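Local coordinates for carboxylase (Deinococcus radiodurans, PDB 5H80), which probably carries out, through its biotin carboxylase domain, the ATP-dependent carboxylation of biotin on a carrier domain within a single-chain carboxylase, at residues L231-H237 against Y472-H477; H251-R255 against V327-C332. One frame throughout, in Å; residues are numbered along the deposited sequence.

Contact 1. Residues L231-H237 against Y472-H477; sequences LIERARH and YELSTH
Where A235 passes S475, with CA atoms 4.8 Å apart, T476 N donates to A235 O over 2.8 Å, nearly in line with the carbonyl (C=O...N angle 173°) though bent at the hydrogen. S475 CA adds a C-H...O contact to the same oxygen, and its CB is small enough to rest against R234 CA. S475 OG also accepts a weak bond from H477 N, a capping bond at the turn into helix 478-481.

Residues 231-237 lead into strand 236-245 of the ATP-grasp domain, whereas 472-477 link two helices of the C-terminal domain, so the contact joins the two domains. Its strand end carries R236, whose chain bends at chi3 (56°) and brings the guanidinium beside Y472. Y472 CD2 lies over the guanidinium centre, 3.6 Å from R236 CZ, with the planes inclined at 61°. D256 receives both R236 NE and Y472 OH, and P273 O accepts from R236 NH2, which fixes the guanidinium against the ring.

Toward the other end water does the joining. One molecule, 2.8 Å from I232 O, bridges it to A235 N and T476 OG1; a second links I232 O to H477 NE2, histidine suiting the place by carrying this nitrogen far out on its ring. T476 suits its place doubly, since its methyl CG2 packs on H237 CB, 4.0 Å away.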
ATOM      1  N   LEU A 231     -18.057   5.444 -35.564  1.00 35.93           N
ATOM      2  CA  LEU A 231     -17.377   4.416 -34.735  1.00 33.30           C
ATOM      3  C   LEU A 231     -15.904   4.882 -34.692  1.00 40.18           C
ATOM      4  O   LEU A 231     -15.246   5.035 -35.762  1.00 41.60           O
ATOM      5  CB  LEU A 231     -17.535   3.023 -35.329  1.00 41.33           C
ATOM      6  CG  LEU A 231     -17.001   1.859 -34.489  1.00 41.93           C
ATOM      7  CD1 LEU A 231     -17.766   1.773 -33.191  1.00 44.29           C
ATOM      8  CD2 LEU A 231     -17.041   0.549 -35.242  1.00 45.28           C
ATOM      9  N   ILE A 232     -15.396   5.179 -33.485  1.00 39.16           N
ATOM     10  CA  ILE A 232     -13.977   5.578 -33.341  1.00 40.29           C
ATOM     11  C   ILE A 232     -13.193   4.314 -33.054  1.00 36.17           C
ATOM     12  O   ILE A 232     -13.370   3.584 -32.025  1.00 32.90           O
ATOM     13  CB  ILE A 232     -13.717   6.662 -32.293  1.00 44.98           C
ATOM     14  CG1 ILE A 232     -14.435   7.938 -32.724  1.00 42.93           C
ATOM     15  CG2 ILE A 232     -12.210   6.837 -32.012  1.00 47.53           C
ATOM     16  CD1 ILE A 232     -13.590   9.051 -33.239  1.00 39.59           C
ATOM     17  N   GLU A 233     -12.279   4.105 -33.999  1.00 35.28           N
ATOM     18  CA  GLU A 233     -11.559   2.872 -34.117  1.00 37.67           C
ATOM     19  C   GLU A 233     -10.047   3.175 -33.776  1.00 30.33           C
ATOM     20  O   GLU A 233      -9.547   4.319 -33.915  1.00 35.30           O
ATOM     21  CB  GLU A 233     -11.690   2.367 -35.557  1.00 34.85           C
ATOM     22  CG  GLU A 233     -13.124   2.043 -35.961  1.00 37.55           C
ATOM     23  CD  GLU A 233     -13.170   1.213 -37.239  1.00 38.86           C
ATOM     24  OE1 GLU A 233     -12.969   1.856 -38.286  1.00 43.95           O
ATOM     25  OE2 GLU A 233     -13.420  -0.019 -37.154  1.00 40.79           O
ATOM     26  N   ARG A 234      -9.377   2.116 -33.371  1.00 35.82           N
ATOM     27  CA  ARG A 234      -8.026   2.221 -33.009  1.00 29.12           C
ATOM     28  C   ARG A 234      -7.680   3.292 -32.012  1.00 28.57           C
ATOM     29  O   ARG A 234      -6.614   3.914 -32.070  1.00 30.65           O
ATOM     30  CB  ARG A 234      -7.203   2.463 -34.266  1.00 29.41           C
ATOM     31  CG  ARG A 234      -7.034   1.210 -35.028  1.00 35.80           C
ATOM     32  CD  ARG A 234      -6.531   1.451 -36.415  1.00 40.66           C
ATOM     33  NE  ARG A 234      -7.247   2.475 -37.165  1.00 43.03           N
ATOM     34  CZ  ARG A 234      -8.431   2.338 -37.775  1.00 49.89           C
ATOM     35  NH1 ARG A 234      -9.125   1.203 -37.704  1.00 51.32           N
ATOM     36  NH2 ARG A 234      -8.935   3.387 -38.449  1.00 46.79           N
ATOM     37  N   ALA A 235      -8.574   3.535 -31.090  1.00 26.79           N
ATOM     38  CA  ALA A 235      -8.328   4.459 -30.000  1.00 27.09           C
ATOM     39  C   ALA A 235      -8.180   3.843 -28.592  1.00 22.84           C
ATOM     40  O   ALA A 235      -8.705   2.771 -28.244  1.00 27.64           O
ATOM     41  CB  ALA A 235      -9.377   5.509 -29.968  1.00 33.32           C
ATOM     42  N   ARG A 236      -7.433   4.570 -27.793  1.00 24.60           N
ATOM     43  CA  ARG A 236      -7.353   4.410 -26.366  1.00 22.08           C
ATOM     44  C   ARG A 236      -8.358   5.274 -25.545  1.00 20.98           C
ATOM     45  O   ARG A 236      -8.718   6.380 -25.926  1.00 23.98           O
ATOM     46  CB  ARG A 236      -5.891   4.673 -25.913  1.00 23.85           C
ATOM     47  CG  ARG A 236      -4.938   3.609 -26.474  1.00 24.42           C
ATOM     48  CD  ARG A 236      -3.448   4.052 -26.303  1.00 26.22           C
ATOM     49  NE  ARG A 236      -3.114   4.366 -24.878  1.00 26.15           N
ATOM     50  CZ  ARG A 236      -1.889   4.670 -24.444  1.00 26.67           C
ATOM     51  NH1 ARG A 236      -0.837   4.784 -25.312  1.00 25.48           N
ATOM     52  NH2 ARG A 236      -1.692   4.987 -23.190  1.00 24.49           N
ATOM     53  N   HIS A 237      -8.757   4.726 -24.387  1.00 22.61           N
ATOM     54  CA  HIS A 237      -9.655   5.354 -23.470  1.00 21.85           C
ATOM     55  C   HIS A 237      -8.756   5.975 -22.461  1.00 23.40           C
ATOM     56  O   HIS A 237      -8.135   5.257 -21.729  1.00 20.46           O
ATOM     57  CB  HIS A 237     -10.583   4.385 -22.812  1.00 24.86           C
ATOM     58  CG  HIS A 237     -11.445   4.997 -21.740  1.00 29.36           C
ATOM     59  ND1 HIS A 237     -12.813   5.090 -21.862  1.00 34.85           N
ATOM     60  CD2 HIS A 237     -11.152   5.543 -20.523  1.00 29.96           C
ATOM     61  CE1 HIS A 237     -13.316   5.713 -20.811  1.00 28.90           C
ATOM     62  NE2 HIS A 237     -12.351   5.882 -19.929  1.00 31.08           N
ATOM     63  N   TYR A 472       1.624  -2.039 -24.940  1.00 25.21           N
ATOM     64  CA  TYR A 472       0.451  -1.219 -24.921  1.00 28.25           C
ATOM     65  C   TYR A 472      -0.021  -0.925 -26.355  1.00 25.30           C
ATOM     66  O   TYR A 472      -0.368   0.274 -26.623  1.00 27.34           O
ATOM     67  CB  TYR A 472       0.672   0.038 -24.042  1.00 25.73           C
ATOM     68  CG  TYR A 472      -0.538   0.313 -23.206  1.00 23.60           C
ATOM     69  CD1 TYR A 472      -0.744  -0.455 -22.038  1.00 23.79           C
ATOM     70  CD2 TYR A 472      -1.526   1.219 -23.616  1.00 22.81           C
ATOM     71  CE1 TYR A 472      -1.950  -0.302 -21.268  1.00 23.58           C
ATOM     72  CE2 TYR A 472      -2.697   1.443 -22.798  1.00 26.00           C
ATOM     73  CZ  TYR A 472      -2.922   0.659 -21.699  1.00 25.85           C
ATOM     74  OH  TYR A 472      -4.092   0.754 -20.986  1.00 25.05           O
ATOM     75  N   GLU A 473       0.015  -1.921 -27.240  1.00 27.75           N
ATOM     76  CA  GLU A 473      -0.437  -1.693 -28.600  1.00 28.92           C
ATOM     77  C   GLU A 473      -1.920  -2.091 -28.622  1.00 27.87           C
ATOM     78  O   GLU A 473      -2.218  -3.276 -28.933  1.00 32.51           O
ATOM     79  CB  GLU A 473       0.367  -2.530 -29.523  1.00 28.36           C
ATOM     80  CG  GLU A 473       1.781  -2.021 -29.655  1.00 31.45           C
ATOM     81  CD  GLU A 473       2.655  -2.946 -30.509  1.00 34.82           C
ATOM     82  OE1 GLU A 473       2.409  -4.155 -30.646  1.00 38.79           O
ATOM     83  OE2 GLU A 473       3.597  -2.413 -31.064  1.00 30.71           O
ATOM     84  N   LEU A 474      -2.801  -1.209 -28.113  1.00 25.33           N
ATOM     85  CA  LEU A 474      -4.162  -1.625 -27.695  1.00 22.48           C
ATOM     86  C   LEU A 474      -5.144  -0.544 -28.168  1.00 21.72           C
ATOM     87  O   LEU A 474      -4.749   0.652 -28.403  1.00 28.29           O
ATOM     88  CB  LEU A 474      -4.211  -1.586 -26.176  1.00 23.35           C
ATOM     89  CG  LEU A 474      -3.322  -2.603 -25.460  1.00 23.45           C
ATOM     90  CD1 LEU A 474      -3.353  -2.309 -23.937  1.00 28.23           C
ATOM     91  CD2 LEU A 474      -3.680  -4.033 -25.763  1.00 25.39           C
ATOM     92  N   SER A 475      -6.372  -0.936 -28.356  1.00 24.29           N
ATOM     93  CA  SER A 475      -7.455  -0.019 -28.562  1.00 22.64           C
ATOM     94  C   SER A 475      -8.629  -0.566 -27.739  1.00 25.28           C
ATOM     95  O   SER A 475      -8.565  -1.698 -27.236  1.00 24.76           O
ATOM     96  CB  SER A 475      -7.954  -0.043 -30.105  1.00 22.69           C
ATOM     97  OG  SER A 475      -8.461  -1.329 -30.357  1.00 25.98           O
ATOM     98  N   THR A 476      -9.713   0.172 -27.709  1.00 25.29           N
ATOM     99  CA  THR A 476     -10.917  -0.254 -26.933  1.00 30.08           C
ATOM    100  C   THR A 476     -11.615  -1.537 -27.536  1.00 28.49           C
ATOM    101  O   THR A 476     -12.316  -2.176 -26.859  1.00 32.44           O
ATOM    102  CB  THR A 476     -11.894   0.914 -26.795  1.00 25.77           C
ATOM    103  OG1 THR A 476     -12.188   1.457 -28.100  1.00 28.92           O
ATOM    104  CG2 THR A 476     -11.292   2.035 -25.935  1.00 25.50           C
ATOM    105  N   HIS A 477     -11.359  -1.850 -28.820  1.00 26.47           N
ATOM    106  CA  HIS A 477     -11.818  -3.095 -29.460  1.00 27.85           C
ATOM    107  C   HIS A 477     -10.850  -4.244 -29.514  1.00 31.38           C
ATOM    108  O   HIS A 477     -11.241  -5.326 -29.957  1.00 30.75           O
ATOM    109  CB  HIS A 477     -12.282  -2.780 -30.878  1.00 33.71           C
ATOM    110  CG  HIS A 477     -13.309  -1.711 -30.905  1.00 37.99           C
ATOM    111  ND1 HIS A 477     -14.570  -1.884 -30.376  1.00 50.91           N
ATOM    112  CD2 HIS A 477     -13.245  -0.418 -31.304  1.00 59.17           C
ATOM    113  CE1 HIS A 477     -15.254  -0.757 -30.477  1.00 54.78           C
ATOM    114  NE2 HIS A 477     -14.476   0.148 -31.045  1.00 64.71           N
TER
HETATM  115  O   HOH W   1     -11.311   2.447 -30.506  1.00 31.45           O
HETATM  116  O   HOH W   2     -15.413   2.831 -30.342  1.00 46.97           O
HETATM  117  O   HOH W   3     -10.206  -0.575 -32.529  1.00 40.58           O
HETATM  118  O   HOH W   4      -4.890   2.967 -30.153  1.00 40.83           O

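Contact 2. Residues H251-R255 against V327-C332. With EDO (1,2-ethanediol), chain G.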
ATOM      1  N   HIS A 251      -6.278  18.931 -10.984  1.00 20.73           N
ATOM      2  CA  HIS A 251      -6.225  17.657 -11.604  1.00 21.15           C
ATOM      3  C   HIS A 251      -5.225  16.741 -10.871  1.00 22.43           C
ATOM      4  O   HIS A 251      -4.302  17.200 -10.199  1.00 26.24           O
ATOM      5  CB  HIS A 251      -5.956  17.703 -13.069  1.00 19.21           C
ATOM      6  CG  HIS A 251      -4.523  18.060 -13.417  1.00 19.86           C
ATOM      7  ND1 HIS A 251      -3.495  17.159 -13.457  1.00 23.47           N
ATOM      8  CD2 HIS A 251      -3.950  19.272 -13.626  1.00 18.94           C
ATOM      9  CE1 HIS A 251      -2.357  17.788 -13.795  1.00 21.72           C
ATOM     10  NE2 HIS A 251      -2.610  19.058 -13.802  1.00 23.37           N
ATOM     11  N   LEU A 252      -5.486  15.480 -10.989  1.00 22.35           N
ATOM     12  CA  LEU A 252      -4.542  14.348 -10.603  1.00 19.63           C
ATOM     13  C   LEU A 252      -4.101  13.551 -11.862  1.00 21.71           C
ATOM     14  O   LEU A 252      -4.054  12.299 -11.831  1.00 21.01           O
ATOM     15  CB  LEU A 252      -5.058  13.464  -9.462  1.00 21.96           C
ATOM     16  CG  LEU A 252      -5.096  14.008  -8.054  1.00 23.96           C
ATOM     17  CD1 LEU A 252      -3.723  14.572  -7.631  1.00 24.04           C
ATOM     18  CD2 LEU A 252      -6.182  14.992  -8.010  1.00 24.51           C
ATOM     19  N   TRP A 253      -3.862  14.239 -13.008  1.00 20.22           N
ATOM     20  CA  TRP A 253      -3.404  13.642 -14.227  1.00 18.11           C
ATOM     21  C   TRP A 253      -4.415  12.618 -14.770  1.00 21.83           C
ATOM     22  O   TRP A 253      -5.618  12.732 -14.500  1.00 22.05           O
ATOM     23  CB  TRP A 253      -1.936  13.031 -14.068  1.00 19.84           C
ATOM     24  CG  TRP A 253      -0.962  14.170 -13.686  1.00 20.24           C
ATOM     25  CD1 TRP A 253      -0.279  15.002 -14.516  1.00 21.70           C
ATOM     26  CD2 TRP A 253      -0.512  14.458 -12.365  1.00 21.19           C
ATOM     27  NE1 TRP A 253       0.532  15.826 -13.786  1.00 23.34           N
ATOM     28  CE2 TRP A 253       0.395  15.537 -12.461  1.00 22.37           C
ATOM     29  CE3 TRP A 253      -0.851  13.930 -11.075  1.00 21.13           C
ATOM     30  CZ2 TRP A 253       1.046  16.071 -11.315  1.00 22.11           C
ATOM     31  CZ3 TRP A 253      -0.215  14.526  -9.918  1.00 22.26           C
ATOM     32  CH2 TRP A 253       0.730  15.495 -10.081  1.00 20.72           C
ATOM     33  N   GLU A 254      -3.933  11.576 -15.414  1.00 20.57           N
ATOM     34  CA  GLU A 254      -4.728  10.685 -16.192  1.00 21.10           C
ATOM     35  C   GLU A 254      -4.753   9.260 -15.760  1.00 21.23           C
ATOM     36  O   GLU A 254      -3.825   8.736 -15.097  1.00 22.19           O
ATOM     37  CB  GLU A 254      -4.378  10.772 -17.670  1.00 21.31           C
ATOM     38  CG  GLU A 254      -3.237   9.976 -18.265  1.00 22.26           C
ATOM     39  CD  GLU A 254      -1.833  10.344 -17.747  1.00 24.59           C
ATOM     40  OE1 GLU A 254      -1.709  11.430 -17.158  1.00 22.52           O
ATOM     41  OE2 GLU A 254      -0.968   9.518 -18.035  1.00 23.20           O
ATOM     42  N   ARG A 255      -5.678   8.502 -16.369  1.00 21.16           N
ATOM     43  CA  ARG A 255      -5.735   7.019 -16.284  1.00 19.49           C
ATOM     44  C   ARG A 255      -6.126   6.469 -17.626  1.00 23.55           C
ATOM     45  O   ARG A 255      -6.811   7.193 -18.407  1.00 25.19           O
ATOM     46  CB  ARG A 255      -6.813   6.536 -15.302  1.00 19.91           C
ATOM     47  CG  ARG A 255      -6.645   6.782 -13.852  1.00 18.69           C
ATOM     48  CD  ARG A 255      -7.829   6.408 -12.962  1.00 18.13           C
ATOM     49  NE  ARG A 255      -9.050   7.187 -13.162  1.00 17.84           N
ATOM     50  CZ  ARG A 255      -9.469   8.163 -12.387  1.00 21.63           C
ATOM     51  NH1 ARG A 255      -8.779   8.588 -11.305  1.00 23.10           N
ATOM     52  NH2 ARG A 255     -10.608   8.726 -12.663  1.00 23.92           N
ATOM     53  N   VAL A 327      -6.203   3.614  -8.522  0.50 20.44           N
ATOM     54  CA  VAL A 327      -4.861   3.669  -9.208  0.50 23.34           C
ATOM     55  C   VAL A 327      -4.172   5.025  -9.152  0.50 21.53           C
ATOM     56  O   VAL A 327      -2.952   5.119  -8.968  0.50 24.29           O
ATOM     57  CB  VAL A 327      -4.857   3.172 -10.675  0.50 19.25           C
ATOM     58  CG1 VAL A 327      -4.704   1.684 -10.779  0.50 19.30           C
ATOM     59  CG2 VAL A 327      -6.088   3.604 -11.456  0.50 19.00           C
ATOM     60  N   THR A 328      -4.956   6.100  -9.265  1.00 22.45           N
ATOM     61  CA  THR A 328      -4.481   7.408  -9.137  1.00 22.86           C
ATOM     62  C   THR A 328      -4.011   7.647  -7.740  1.00 18.24           C
ATOM     63  O   THR A 328      -2.966   8.235  -7.542  1.00 21.92           O
ATOM     64  CB  THR A 328      -5.643   8.395  -9.429  1.00 21.94           C
ATOM     65  OG1 THR A 328      -6.024   8.246 -10.801  1.00 24.81           O
ATOM     66  CG2 THR A 328      -5.291   9.822  -9.160  1.00 23.93           C
ATOM     67  N   GLU A 329      -4.794   7.182  -6.772  1.00 18.25           N
ATOM     68  CA  GLU A 329      -4.384   7.272  -5.334  1.00 19.27           C
ATOM     69  C   GLU A 329      -2.995   6.687  -5.160  1.00 20.04           C
ATOM     70  O   GLU A 329      -2.149   7.313  -4.502  1.00 20.50           O
ATOM     71  CB  GLU A 329      -5.445   6.521  -4.461  1.00 17.42           C
ATOM     72  CG  GLU A 329      -6.751   7.324  -4.358  1.00 22.61           C
ATOM     73  CD  GLU A 329      -7.676   6.805  -3.227  1.00 20.55           C
ATOM     74  OE1 GLU A 329      -7.597   5.612  -2.896  1.00 20.96           O
ATOM     75  OE2 GLU A 329      -8.433   7.587  -2.664  1.00 21.00           O
ATOM     76  N   GLU A 330      -2.731   5.495  -5.610  1.00 21.88           N
ATOM     77  CA  GLU A 330      -1.450   4.843  -5.303  1.00 23.54           C
ATOM     78  C   GLU A 330      -0.302   5.456  -6.155  1.00 26.39           C
ATOM     79  O   GLU A 330       0.867   5.601  -5.634  1.00 25.40           O
ATOM     80  CB  GLU A 330      -1.607   3.339  -5.473  1.00 22.35           C
ATOM     81  CG  GLU A 330      -2.528   2.560  -4.516  1.00 22.40           C
ATOM     82  CD  GLU A 330      -2.257   2.847  -3.153  1.00 24.25           C
ATOM     83  OE1 GLU A 330      -1.064   2.697  -2.740  1.00 26.84           O
ATOM     84  OE2 GLU A 330      -3.119   3.345  -2.471  1.00 19.67           O
ATOM     85  N   TRP A 331      -0.539   5.726  -7.439  1.00 21.75           N
ATOM     86  CA  TRP A 331       0.423   6.460  -8.245  1.00 23.85           C
ATOM     87  C   TRP A 331       0.800   7.825  -7.626  1.00 27.45           C
ATOM     88  O   TRP A 331       2.023   8.138  -7.499  1.00 26.81           O
ATOM     89  CB  TRP A 331      -0.074   6.613  -9.695  1.00 23.87           C
ATOM     90  CG  TRP A 331       0.853   7.330 -10.596  1.00 21.77           C
ATOM     91  CD1 TRP A 331       2.273   7.255 -10.628  1.00 22.68           C
ATOM     92  CD2 TRP A 331       0.483   8.237 -11.572  1.00 22.77           C
ATOM     93  NE1 TRP A 331       2.752   8.052 -11.613  1.00 23.68           N
ATOM     94  CE2 TRP A 331       1.669   8.642 -12.255  1.00 25.77           C
ATOM     95  CE3 TRP A 331      -0.780   8.690 -12.070  1.00 24.13           C
ATOM     96  CZ2 TRP A 331       1.646   9.492 -13.343  1.00 25.90           C
ATOM     97  CZ3 TRP A 331      -0.789   9.578 -13.085  1.00 26.03           C
ATOM     98  CH2 TRP A 331       0.440  10.005 -13.749  1.00 28.29           C
ATOM     99  N   CYS A 332      -0.184   8.667  -7.278  1.00 23.38           N
ATOM    100  CA  CYS A 332       0.007  10.057  -6.881  1.00 22.99           C
ATOM    101  C   CYS A 332       0.342  10.175  -5.379  1.00 25.09           C
ATOM    102  O   CYS A 332       0.813  11.216  -4.939  1.00 27.63           O
ATOM    103  CB  CYS A 332      -1.206  10.905  -7.224  1.00 23.56           C
ATOM    104  SG  CYS A 332      -1.501  11.096  -9.023  1.00 27.08           S
TER
HETATM  105  C1  EDO G 505      -4.345   5.500  -0.237  1.00 38.50           C
HETATM  106  O1  EDO G 505      -3.107   5.603  -0.966  1.00 43.31           O
HETATM  107  C2  EDO G 505      -4.955   6.808   0.158  1.00 41.12           C
HETATM  108  O2  EDO G 505      -3.876   7.446   0.874  1.00 50.90           O
HETATM  109  O   HOH W   5      -4.195   9.538 -12.395  1.00 20.95           O
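C332 SG meets the rim of the W253 indole, 3.6 Å from CE3 and near the ring plane, a sulfur-aromatic contact at the edge. A slim, polarisable thiol fits here where the helix faces the strand. W331 comes in beside it with CZ3 3.8 Å from W253 CB; CG anti to the backbone N (chi1 -179°) sends this indole out to the strand. The two indoles meet obliquely. L252 CB in turn packs on the methyl CG2 of T328.

Strand 249-256 is an outermost strand of the four-stranded antiparallel sheet in the ATP-grasp domain, and helix 325-332 passes it: the axes of 251-255 and 327-332 come within 9.5 Å, their directions 114° apart.

Threonine serves both sides of the boundary: beyond its methyl, T328 OG1 accepts from R255 NH1 over 2.8 Å, the hydroxyl tilted 16° from the guanidinium plane. The same OG1 donates to a water that gives its own protons to L252 O and E254 O, so one water among buried residues serves two strand carbonyls. The long arginine has further partners in its own sheet: E239 pairs with R255 NE and Q241 accepts from NH1.

How the contacts relate
Contacts 1 and 2 meet the same antiparallel sheet through successive, neighbouring strands, 236-245 and 249-256. Their centres lie about 21 Å apart and their nearest atoms about 4 Å, without touching. Along the chain contact 2 is nested within the loop that contact 1 closes. E239 joins them at second hand, since it also accepts from H237 of contact 1. In ATP-grasp enzymes the nucleotide lies against a sheet of this kind, so both contacts probably belong to the framework around the ATP site. Bound 1,2-ethanediol, probably from the crystallisation liquor, lies about 4 Å from the R236 side chain; at contact 2 an ethanediol connects E330 with R430 of the second subunit.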